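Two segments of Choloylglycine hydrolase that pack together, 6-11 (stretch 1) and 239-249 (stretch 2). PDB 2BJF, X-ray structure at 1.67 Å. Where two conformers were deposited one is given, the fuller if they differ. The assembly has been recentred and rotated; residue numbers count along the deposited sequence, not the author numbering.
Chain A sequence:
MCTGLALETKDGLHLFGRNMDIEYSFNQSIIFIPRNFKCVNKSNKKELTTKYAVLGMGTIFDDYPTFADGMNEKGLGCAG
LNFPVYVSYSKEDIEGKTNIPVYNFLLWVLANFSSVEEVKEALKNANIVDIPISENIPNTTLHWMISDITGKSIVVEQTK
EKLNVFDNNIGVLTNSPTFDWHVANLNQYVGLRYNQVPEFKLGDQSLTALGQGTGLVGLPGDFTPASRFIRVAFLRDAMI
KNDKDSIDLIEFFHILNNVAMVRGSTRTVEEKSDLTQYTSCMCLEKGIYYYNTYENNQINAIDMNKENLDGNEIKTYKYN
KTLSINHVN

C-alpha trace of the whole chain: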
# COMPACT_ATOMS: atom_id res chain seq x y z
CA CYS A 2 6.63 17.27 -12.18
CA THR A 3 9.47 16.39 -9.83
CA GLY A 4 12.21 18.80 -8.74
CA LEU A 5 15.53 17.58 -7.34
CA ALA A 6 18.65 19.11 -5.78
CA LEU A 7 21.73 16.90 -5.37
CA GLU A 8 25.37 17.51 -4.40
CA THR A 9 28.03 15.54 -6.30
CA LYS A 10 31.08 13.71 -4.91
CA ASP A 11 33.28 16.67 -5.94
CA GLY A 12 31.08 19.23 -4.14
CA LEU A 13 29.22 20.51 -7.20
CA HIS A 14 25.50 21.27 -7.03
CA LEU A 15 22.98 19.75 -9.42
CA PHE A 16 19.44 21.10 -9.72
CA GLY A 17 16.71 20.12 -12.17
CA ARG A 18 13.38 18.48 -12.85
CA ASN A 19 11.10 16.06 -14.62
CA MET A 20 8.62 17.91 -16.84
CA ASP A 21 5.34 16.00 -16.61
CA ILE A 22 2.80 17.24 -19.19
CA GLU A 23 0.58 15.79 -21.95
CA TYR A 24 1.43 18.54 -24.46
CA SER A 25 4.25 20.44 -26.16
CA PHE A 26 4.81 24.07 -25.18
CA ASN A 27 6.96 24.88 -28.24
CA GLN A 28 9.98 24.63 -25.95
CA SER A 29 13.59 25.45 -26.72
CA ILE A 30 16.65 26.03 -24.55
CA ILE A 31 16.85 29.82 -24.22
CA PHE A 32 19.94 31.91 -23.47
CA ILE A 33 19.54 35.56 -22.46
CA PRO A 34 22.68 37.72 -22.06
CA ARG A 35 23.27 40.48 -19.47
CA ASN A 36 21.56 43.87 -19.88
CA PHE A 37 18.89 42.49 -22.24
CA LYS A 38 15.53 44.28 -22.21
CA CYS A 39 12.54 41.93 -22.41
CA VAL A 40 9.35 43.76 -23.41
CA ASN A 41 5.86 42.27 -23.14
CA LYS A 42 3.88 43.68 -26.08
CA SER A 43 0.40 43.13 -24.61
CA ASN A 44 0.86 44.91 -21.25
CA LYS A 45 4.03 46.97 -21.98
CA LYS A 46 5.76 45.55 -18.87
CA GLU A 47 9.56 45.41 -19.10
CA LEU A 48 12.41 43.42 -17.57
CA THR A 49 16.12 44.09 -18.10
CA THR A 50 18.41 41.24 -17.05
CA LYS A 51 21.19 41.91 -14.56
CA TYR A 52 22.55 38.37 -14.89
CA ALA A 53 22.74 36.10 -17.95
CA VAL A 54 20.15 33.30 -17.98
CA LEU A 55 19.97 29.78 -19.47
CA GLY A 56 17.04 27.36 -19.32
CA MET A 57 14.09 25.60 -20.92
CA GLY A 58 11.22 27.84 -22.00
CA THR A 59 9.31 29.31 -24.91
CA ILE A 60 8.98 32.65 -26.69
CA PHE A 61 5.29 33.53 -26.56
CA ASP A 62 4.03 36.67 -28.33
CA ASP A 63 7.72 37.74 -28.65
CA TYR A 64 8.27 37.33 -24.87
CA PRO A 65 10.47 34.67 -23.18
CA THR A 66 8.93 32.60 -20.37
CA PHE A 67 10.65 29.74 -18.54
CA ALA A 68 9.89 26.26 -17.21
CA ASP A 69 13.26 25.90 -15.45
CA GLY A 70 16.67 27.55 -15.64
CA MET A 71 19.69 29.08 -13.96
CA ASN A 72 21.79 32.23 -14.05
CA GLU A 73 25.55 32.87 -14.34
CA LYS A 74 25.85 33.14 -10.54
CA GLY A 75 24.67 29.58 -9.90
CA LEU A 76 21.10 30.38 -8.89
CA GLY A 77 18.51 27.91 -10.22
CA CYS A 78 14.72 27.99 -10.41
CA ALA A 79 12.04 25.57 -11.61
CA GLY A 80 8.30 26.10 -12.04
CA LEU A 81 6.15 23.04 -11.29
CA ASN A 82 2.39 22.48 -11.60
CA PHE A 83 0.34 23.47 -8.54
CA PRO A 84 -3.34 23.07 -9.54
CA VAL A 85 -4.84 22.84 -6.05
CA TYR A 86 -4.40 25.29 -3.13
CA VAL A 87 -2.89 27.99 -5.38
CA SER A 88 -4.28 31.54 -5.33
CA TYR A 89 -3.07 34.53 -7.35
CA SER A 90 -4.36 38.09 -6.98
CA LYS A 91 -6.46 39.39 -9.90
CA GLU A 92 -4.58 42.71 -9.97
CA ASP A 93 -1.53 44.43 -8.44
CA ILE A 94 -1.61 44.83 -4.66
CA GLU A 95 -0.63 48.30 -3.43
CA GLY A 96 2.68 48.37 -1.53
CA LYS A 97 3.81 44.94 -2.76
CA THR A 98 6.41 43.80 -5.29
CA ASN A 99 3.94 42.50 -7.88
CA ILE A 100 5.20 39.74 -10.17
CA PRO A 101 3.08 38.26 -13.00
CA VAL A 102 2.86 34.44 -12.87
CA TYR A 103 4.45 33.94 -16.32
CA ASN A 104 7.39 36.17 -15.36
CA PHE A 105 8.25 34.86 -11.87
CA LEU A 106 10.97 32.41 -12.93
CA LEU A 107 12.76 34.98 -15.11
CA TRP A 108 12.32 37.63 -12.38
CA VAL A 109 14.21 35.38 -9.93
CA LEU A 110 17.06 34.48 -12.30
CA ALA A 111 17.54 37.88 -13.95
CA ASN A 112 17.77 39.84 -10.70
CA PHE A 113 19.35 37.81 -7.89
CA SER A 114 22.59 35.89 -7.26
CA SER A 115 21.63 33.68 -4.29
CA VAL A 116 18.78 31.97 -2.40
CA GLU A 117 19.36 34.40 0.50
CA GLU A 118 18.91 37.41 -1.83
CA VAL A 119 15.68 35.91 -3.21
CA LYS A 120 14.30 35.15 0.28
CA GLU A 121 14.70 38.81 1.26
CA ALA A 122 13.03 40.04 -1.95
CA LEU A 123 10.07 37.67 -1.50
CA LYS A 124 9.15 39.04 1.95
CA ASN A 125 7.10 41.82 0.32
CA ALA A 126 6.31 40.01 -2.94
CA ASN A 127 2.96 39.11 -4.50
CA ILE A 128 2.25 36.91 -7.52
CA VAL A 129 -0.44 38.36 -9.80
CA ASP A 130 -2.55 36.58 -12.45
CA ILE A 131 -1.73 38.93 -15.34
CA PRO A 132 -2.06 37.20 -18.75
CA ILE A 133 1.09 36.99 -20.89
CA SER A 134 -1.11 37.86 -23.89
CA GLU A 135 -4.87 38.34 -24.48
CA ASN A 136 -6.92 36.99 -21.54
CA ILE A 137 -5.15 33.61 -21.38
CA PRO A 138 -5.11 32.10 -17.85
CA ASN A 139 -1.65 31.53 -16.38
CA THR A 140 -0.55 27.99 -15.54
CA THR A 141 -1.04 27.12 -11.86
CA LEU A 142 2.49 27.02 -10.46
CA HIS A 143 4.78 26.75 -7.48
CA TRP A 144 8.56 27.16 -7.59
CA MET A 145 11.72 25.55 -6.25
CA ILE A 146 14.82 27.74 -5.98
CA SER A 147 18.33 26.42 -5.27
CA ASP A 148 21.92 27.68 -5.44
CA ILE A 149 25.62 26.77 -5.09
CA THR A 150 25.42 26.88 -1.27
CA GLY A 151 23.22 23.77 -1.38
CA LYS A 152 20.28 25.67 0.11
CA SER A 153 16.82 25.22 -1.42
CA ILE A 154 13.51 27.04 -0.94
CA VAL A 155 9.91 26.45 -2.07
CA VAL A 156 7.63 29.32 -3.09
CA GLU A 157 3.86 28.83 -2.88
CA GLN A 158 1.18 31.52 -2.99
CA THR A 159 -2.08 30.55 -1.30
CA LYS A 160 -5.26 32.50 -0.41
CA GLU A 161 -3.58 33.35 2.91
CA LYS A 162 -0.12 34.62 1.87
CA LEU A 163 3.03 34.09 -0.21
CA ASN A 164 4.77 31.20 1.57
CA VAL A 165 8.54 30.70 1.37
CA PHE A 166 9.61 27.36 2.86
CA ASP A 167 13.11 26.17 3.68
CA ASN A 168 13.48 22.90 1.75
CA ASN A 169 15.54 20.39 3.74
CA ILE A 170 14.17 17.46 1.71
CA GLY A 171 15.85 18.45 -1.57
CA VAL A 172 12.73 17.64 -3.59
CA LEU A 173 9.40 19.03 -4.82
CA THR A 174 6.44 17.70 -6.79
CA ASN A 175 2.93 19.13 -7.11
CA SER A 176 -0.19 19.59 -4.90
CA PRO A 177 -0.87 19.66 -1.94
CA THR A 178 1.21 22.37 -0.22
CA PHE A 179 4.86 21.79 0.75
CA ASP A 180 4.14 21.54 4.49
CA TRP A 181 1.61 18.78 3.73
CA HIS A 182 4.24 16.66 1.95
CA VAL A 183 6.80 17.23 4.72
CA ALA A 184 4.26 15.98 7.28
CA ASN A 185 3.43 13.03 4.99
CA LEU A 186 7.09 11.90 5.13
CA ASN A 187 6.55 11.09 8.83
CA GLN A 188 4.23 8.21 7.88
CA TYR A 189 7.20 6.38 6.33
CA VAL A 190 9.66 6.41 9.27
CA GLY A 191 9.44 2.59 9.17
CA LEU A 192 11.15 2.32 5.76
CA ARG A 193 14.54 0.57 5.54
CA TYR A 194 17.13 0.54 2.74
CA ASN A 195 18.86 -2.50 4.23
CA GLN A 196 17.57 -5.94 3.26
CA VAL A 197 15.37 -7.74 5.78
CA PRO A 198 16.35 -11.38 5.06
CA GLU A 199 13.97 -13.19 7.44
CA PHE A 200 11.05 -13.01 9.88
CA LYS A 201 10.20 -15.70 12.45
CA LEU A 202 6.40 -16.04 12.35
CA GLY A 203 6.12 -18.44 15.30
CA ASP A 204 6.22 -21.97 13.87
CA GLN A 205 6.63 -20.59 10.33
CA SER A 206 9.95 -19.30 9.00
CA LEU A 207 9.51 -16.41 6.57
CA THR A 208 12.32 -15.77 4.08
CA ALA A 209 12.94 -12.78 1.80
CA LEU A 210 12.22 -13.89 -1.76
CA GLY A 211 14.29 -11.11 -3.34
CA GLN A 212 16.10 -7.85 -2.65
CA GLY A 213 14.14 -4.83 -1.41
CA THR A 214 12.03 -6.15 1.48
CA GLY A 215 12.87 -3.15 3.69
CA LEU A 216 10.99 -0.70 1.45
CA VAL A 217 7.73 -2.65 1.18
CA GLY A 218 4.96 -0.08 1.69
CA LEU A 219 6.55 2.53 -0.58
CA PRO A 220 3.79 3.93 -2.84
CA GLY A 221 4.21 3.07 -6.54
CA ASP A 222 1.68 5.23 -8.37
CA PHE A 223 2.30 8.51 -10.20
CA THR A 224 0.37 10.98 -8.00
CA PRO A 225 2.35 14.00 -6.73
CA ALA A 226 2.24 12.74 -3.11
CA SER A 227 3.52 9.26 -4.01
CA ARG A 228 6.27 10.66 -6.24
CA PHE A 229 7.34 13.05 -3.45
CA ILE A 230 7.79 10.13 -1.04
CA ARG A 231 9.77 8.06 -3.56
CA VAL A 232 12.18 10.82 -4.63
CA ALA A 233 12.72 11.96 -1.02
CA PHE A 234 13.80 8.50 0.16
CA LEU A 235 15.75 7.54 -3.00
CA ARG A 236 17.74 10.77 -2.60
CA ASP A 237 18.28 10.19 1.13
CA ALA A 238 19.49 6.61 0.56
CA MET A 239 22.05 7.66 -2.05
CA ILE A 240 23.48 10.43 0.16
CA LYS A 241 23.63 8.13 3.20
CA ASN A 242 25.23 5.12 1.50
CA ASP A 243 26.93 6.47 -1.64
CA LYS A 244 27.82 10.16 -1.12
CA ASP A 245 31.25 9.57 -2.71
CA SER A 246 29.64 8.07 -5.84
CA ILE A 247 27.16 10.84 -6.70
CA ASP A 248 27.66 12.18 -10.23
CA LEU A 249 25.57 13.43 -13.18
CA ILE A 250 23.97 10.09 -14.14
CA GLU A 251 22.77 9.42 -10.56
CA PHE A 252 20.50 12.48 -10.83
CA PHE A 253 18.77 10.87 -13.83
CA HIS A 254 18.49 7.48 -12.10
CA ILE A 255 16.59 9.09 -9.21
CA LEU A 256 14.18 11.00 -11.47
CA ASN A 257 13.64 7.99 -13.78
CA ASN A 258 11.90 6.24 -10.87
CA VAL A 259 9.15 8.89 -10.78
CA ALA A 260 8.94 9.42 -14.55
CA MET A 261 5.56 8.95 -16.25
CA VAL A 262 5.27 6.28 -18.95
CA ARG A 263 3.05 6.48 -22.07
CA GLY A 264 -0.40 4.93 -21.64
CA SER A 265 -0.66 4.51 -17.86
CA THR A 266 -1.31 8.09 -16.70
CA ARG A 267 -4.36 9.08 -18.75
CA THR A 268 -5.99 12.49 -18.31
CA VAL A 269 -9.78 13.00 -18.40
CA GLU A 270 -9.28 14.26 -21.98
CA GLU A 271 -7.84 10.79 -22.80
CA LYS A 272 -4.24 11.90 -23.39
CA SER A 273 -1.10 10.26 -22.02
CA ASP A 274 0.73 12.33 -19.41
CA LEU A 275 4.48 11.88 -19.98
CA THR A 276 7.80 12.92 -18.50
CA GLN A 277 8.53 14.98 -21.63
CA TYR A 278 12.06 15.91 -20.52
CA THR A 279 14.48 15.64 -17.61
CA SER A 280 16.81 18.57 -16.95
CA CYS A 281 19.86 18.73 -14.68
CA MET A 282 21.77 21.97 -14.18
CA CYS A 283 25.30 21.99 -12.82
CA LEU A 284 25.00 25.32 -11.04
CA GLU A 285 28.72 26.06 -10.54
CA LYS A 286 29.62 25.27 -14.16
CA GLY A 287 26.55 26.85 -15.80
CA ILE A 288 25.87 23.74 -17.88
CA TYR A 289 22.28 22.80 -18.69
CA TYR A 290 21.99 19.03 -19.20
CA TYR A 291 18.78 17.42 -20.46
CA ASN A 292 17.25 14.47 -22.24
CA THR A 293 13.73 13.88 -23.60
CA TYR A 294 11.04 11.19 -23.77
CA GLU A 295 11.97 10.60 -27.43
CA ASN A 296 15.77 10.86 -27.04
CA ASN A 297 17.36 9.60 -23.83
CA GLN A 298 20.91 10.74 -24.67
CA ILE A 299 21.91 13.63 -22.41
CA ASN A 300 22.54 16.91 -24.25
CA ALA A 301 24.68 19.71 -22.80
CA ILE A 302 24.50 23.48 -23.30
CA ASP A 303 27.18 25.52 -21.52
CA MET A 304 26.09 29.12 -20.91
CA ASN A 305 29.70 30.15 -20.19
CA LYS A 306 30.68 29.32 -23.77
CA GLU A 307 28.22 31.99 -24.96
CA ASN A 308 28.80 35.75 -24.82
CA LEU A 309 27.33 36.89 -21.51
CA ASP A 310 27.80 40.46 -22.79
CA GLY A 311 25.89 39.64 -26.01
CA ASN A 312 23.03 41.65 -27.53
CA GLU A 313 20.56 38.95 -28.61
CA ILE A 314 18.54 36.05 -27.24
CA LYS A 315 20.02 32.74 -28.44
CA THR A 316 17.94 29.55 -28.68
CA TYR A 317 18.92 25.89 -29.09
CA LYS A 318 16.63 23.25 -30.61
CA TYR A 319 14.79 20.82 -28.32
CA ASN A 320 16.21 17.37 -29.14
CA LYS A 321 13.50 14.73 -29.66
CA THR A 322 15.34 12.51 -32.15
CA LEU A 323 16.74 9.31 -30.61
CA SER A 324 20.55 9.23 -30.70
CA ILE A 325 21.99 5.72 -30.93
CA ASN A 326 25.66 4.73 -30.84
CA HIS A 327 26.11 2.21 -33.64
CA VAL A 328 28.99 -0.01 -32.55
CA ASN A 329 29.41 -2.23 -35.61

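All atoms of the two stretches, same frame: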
# COMPACT_ATOMS: atom_id res chain seq x y z
N ALA A 6 17.34 18.50 -6.02
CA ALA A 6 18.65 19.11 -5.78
C ALA A 6 19.59 18.05 -5.19
O ALA A 6 19.22 17.34 -4.25
CB ALA A 6 18.53 20.31 -4.85
N LEU A 7 20.79 17.96 -5.74
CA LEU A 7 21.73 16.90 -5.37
C LEU A 7 23.17 17.39 -5.47
O LEU A 7 23.57 17.96 -6.48
CB LEU A 7 21.51 15.68 -6.27
CG LEU A 7 22.00 14.29 -5.88
CD1 LEU A 7 21.27 13.75 -4.65
CD2 LEU A 7 21.82 13.35 -7.06
N GLU A 8 23.95 17.16 -4.41
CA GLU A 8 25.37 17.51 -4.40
C GLU A 8 26.23 16.33 -4.84
O GLU A 8 26.05 15.20 -4.36
CB GLU A 8 25.82 18.00 -3.02
CG GLU A 8 27.26 18.53 -2.99
CD GLU A 8 27.75 18.89 -1.59
OE1 GLU A 8 26.99 18.72 -0.61
OE2 GLU A 8 28.91 19.34 -1.48
N THR A 9 27.16 16.59 -5.76
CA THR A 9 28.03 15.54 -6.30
C THR A 9 29.19 15.23 -5.36
O THR A 9 29.44 15.96 -4.39
CB THR A 9 28.61 15.92 -7.68
OG1 THR A 9 29.53 17.01 -7.55
CG2 THR A 9 27.50 16.30 -8.65
N LYS A 10 29.90 14.15 -5.67
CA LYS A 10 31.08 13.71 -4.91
C LYS A 10 32.20 14.75 -4.85
O LYS A 10 32.99 14.76 -3.90
CB LYS A 10 31.62 12.38 -5.48
CG LYS A 10 32.03 12.43 -6.95
CD LYS A 10 32.44 11.06 -7.46
CE LYS A 10 33.05 11.14 -8.86
NZ LYS A 10 32.04 11.47 -9.90
N ASP A 11 32.26 15.63 -5.85
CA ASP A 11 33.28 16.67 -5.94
C ASP A 11 32.85 17.99 -5.29
O ASP A 11 33.62 18.95 -5.26
CB ASP A 11 33.67 16.90 -7.40
CG ASP A 11 34.23 15.66 -8.07
OD1 ASP A 11 35.15 15.03 -7.50
OD2 ASP A 11 33.75 15.31 -9.17
N MET A 239 20.83 7.48 -1.27
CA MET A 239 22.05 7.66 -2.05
C MET A 239 23.07 8.51 -1.29
O MET A 239 24.26 8.22 -1.32
CB MET A 239 21.76 8.27 -3.42
CG MET A 239 22.92 8.13 -4.39
SD MET A 239 22.59 8.88 -5.99
CE MET A 239 21.40 7.72 -6.67
N ILE A 240 22.60 9.56 -0.62
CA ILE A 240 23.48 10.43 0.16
C ILE A 240 24.06 9.69 1.37
O ILE A 240 25.25 9.80 1.67
CB ILE A 240 22.77 11.74 0.58
CG1 ILE A 240 22.36 12.54 -0.66
CG2 ILE A 240 23.67 12.58 1.50
CD1 ILE A 240 21.36 13.65 -0.39
N LYS A 241 23.21 8.91 2.04
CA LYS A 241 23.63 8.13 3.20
C LYS A 241 24.67 7.07 2.87
O LYS A 241 25.69 6.95 3.55
CB LYS A 241 22.43 7.46 3.86
CG LYS A 241 21.66 8.36 4.80
CD LYS A 241 20.42 7.66 5.30
CE LYS A 241 19.76 8.46 6.40
NZ LYS A 241 18.39 7.97 6.64
N ASN A 242 24.42 6.30 1.81
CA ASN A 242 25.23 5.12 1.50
C ASN A 242 26.27 5.31 0.40
O ASN A 242 27.24 4.54 0.33
CB ASN A 242 24.32 3.94 1.17
CG ASN A 242 23.49 3.49 2.36
OD1 ASN A 242 23.99 3.38 3.48
ND2 ASN A 242 22.21 3.23 2.12
N ASP A 243 26.09 6.31 -0.45
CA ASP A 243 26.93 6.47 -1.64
C ASP A 243 27.24 7.93 -1.98
O ASP A 243 27.28 8.31 -3.16
CB ASP A 243 26.28 5.77 -2.84
CG ASP A 243 26.24 4.26 -2.68
OD1 ASP A 243 27.30 3.62 -2.87
OD2 ASP A 243 25.16 3.72 -2.37
N LYS A 244 27.48 8.74 -0.95
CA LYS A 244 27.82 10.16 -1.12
C LYS A 244 29.01 10.35 -2.06
O LYS A 244 29.00 11.24 -2.91
CB LYS A 244 28.13 10.80 0.25
CG LYS A 244 28.18 12.32 0.24
CD LYS A 244 28.66 12.86 1.57
CE LYS A 244 28.78 14.38 1.54
NZ LYS A 244 29.44 14.92 2.76
N ASP A 245 30.02 9.49 -1.91
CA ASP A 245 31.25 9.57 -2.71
C ASP A 245 31.11 9.04 -4.14
O ASP A 245 32.09 9.03 -4.90
CB ASP A 245 32.40 8.86 -1.98
CG ASP A 245 32.86 9.59 -0.73
OD1 ASP A 245 32.39 10.73 -0.48
OD2 ASP A 245 33.71 9.04 0.00
N SER A 246 29.91 8.60 -4.50
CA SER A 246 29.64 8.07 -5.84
C SER A 246 28.71 8.95 -6.67
O SER A 246 28.51 8.71 -7.86
CB SER A 246 29.06 6.65 -5.74
OG SER A 246 29.99 5.75 -5.16
N ILE A 247 28.15 9.99 -6.04
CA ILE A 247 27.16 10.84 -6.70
C ILE A 247 27.78 11.65 -7.84
O ILE A 247 28.70 12.45 -7.62
CB ILE A 247 26.40 11.76 -5.71
CG1 ILE A 247 25.63 10.91 -4.69
CG2 ILE A 247 25.45 12.69 -6.47
CD1 ILE A 247 24.99 11.70 -3.55
N ASP A 248 27.28 11.41 -9.05
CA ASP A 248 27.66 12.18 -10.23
C ASP A 248 26.43 12.44 -11.11
O ASP A 248 25.30 12.11 -10.71
CB ASP A 248 28.78 11.48 -11.02
CG ASP A 248 28.47 10.02 -11.34
OD1 ASP A 248 27.29 9.61 -11.28
OD2 ASP A 248 29.41 9.27 -11.66
N LEU A 249 26.65 13.01 -12.29
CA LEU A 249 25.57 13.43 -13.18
C LEU A 249 24.49 12.36 -13.43
O LEU A 249 23.30 12.64 -13.31
CB LEU A 249 26.13 13.92 -14.52
CG LEU A 249 25.16 14.47 -15.57
CD1 LEU A 249 24.39 15.67 -15.04
CD2 LEU A 249 25.90 14.82 -16.84
O HOH W 1 27.80 13.97 -2.69

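The contact between residues 6-11 and 239-249 is a small, mixed one, in which a single backbone hydrogen bond, a bridging water and a long salt bridge lie to one side of an apolar patch built on Leu7 and Ile247. It buries 448 Å² in all, counted over both sides, and joins parts of the chain more than 230 residues apart in sequence.

Stretch 1 is the end of a strand, through Glu8, followed by a turn; stretch 2 enters as a helix and then runs through a loop. The backbones come closest just past the strand of stretch 1: CA of Thr9 lies 4.8 Å from CA of Ile247, and CA of Lys10 lies 4.7 Å from CA of Asp245. At this spacing the main chains can bond directly, and they do so once. Lys10 N donates to Ile247 O over 2.9 Å with an N-H...O angle of 164°, a short and nearly straight hydrogen bond. The same carbonyl oxygen, Ile247 O, also sits 3.4 Å from Thr9 CA, so it is packed closely against the turn as well as bonded to it.

A water extends this polar link. Water 1 donates to Glu8 O at 2.7 Å and to Lys244 O at 3.0 Å, tying together two carbonyl groups that, both being acceptors, could not hydrogen-bond to each other. Within stretch 2, Ser246 N donates to Asp243 O at 3.0 Å, and a weak bond of 3.5 Å runs from Ile247 N to Lys244 O; both lie in the segment leading to Ile247.

The apolar part of the contact lies beside this backbone link. Leu7, buried and with its CA-to-CB bond directed toward stretch 2, adopts a t,p rotamer that places CD2 3.7 Å from Ile247 CG2 and CD1 4.3 Å from Ile240 CD1. One leucine thus touches both the helix and the loop that follows it. Ile240 starts out sideways, but the end of its side chain comes nearer, with both CG1 and CD1 4.3 Å from Leu7 CD1. Ile247 has the largest covered area in stretch 2, 83 Å²; its CG2 also approaches Glu8 O to 3.3 Å, a tight packing contact between a methyl group and a carbonyl oxygen.

Lys10 has the most area covered of any residue here, 98 Å², although it is exposed in the assembly. Its side chain leaves CA toward stretch 2 and runs along the backbone of stretch 2: CB is 4.3 Å from Ser246 N, and CD is 3.3 Å from Asp245 O. The m value of chi4 then sets the ammonium group near Asp248, with NZ 3.4 Å from Asp248 CB and 3.9 Å from Asp248 OD2. The latter pair forms a salt bridge, but a long one, so attraction between opposite charges rather than a close bond links the two groups. Thr9 packs closely on the Ile247 carbonyl, with CB 3.5 Å from Ile247 O, while its CG2 makes a looser 4.4 Å contact with Asp248 CA.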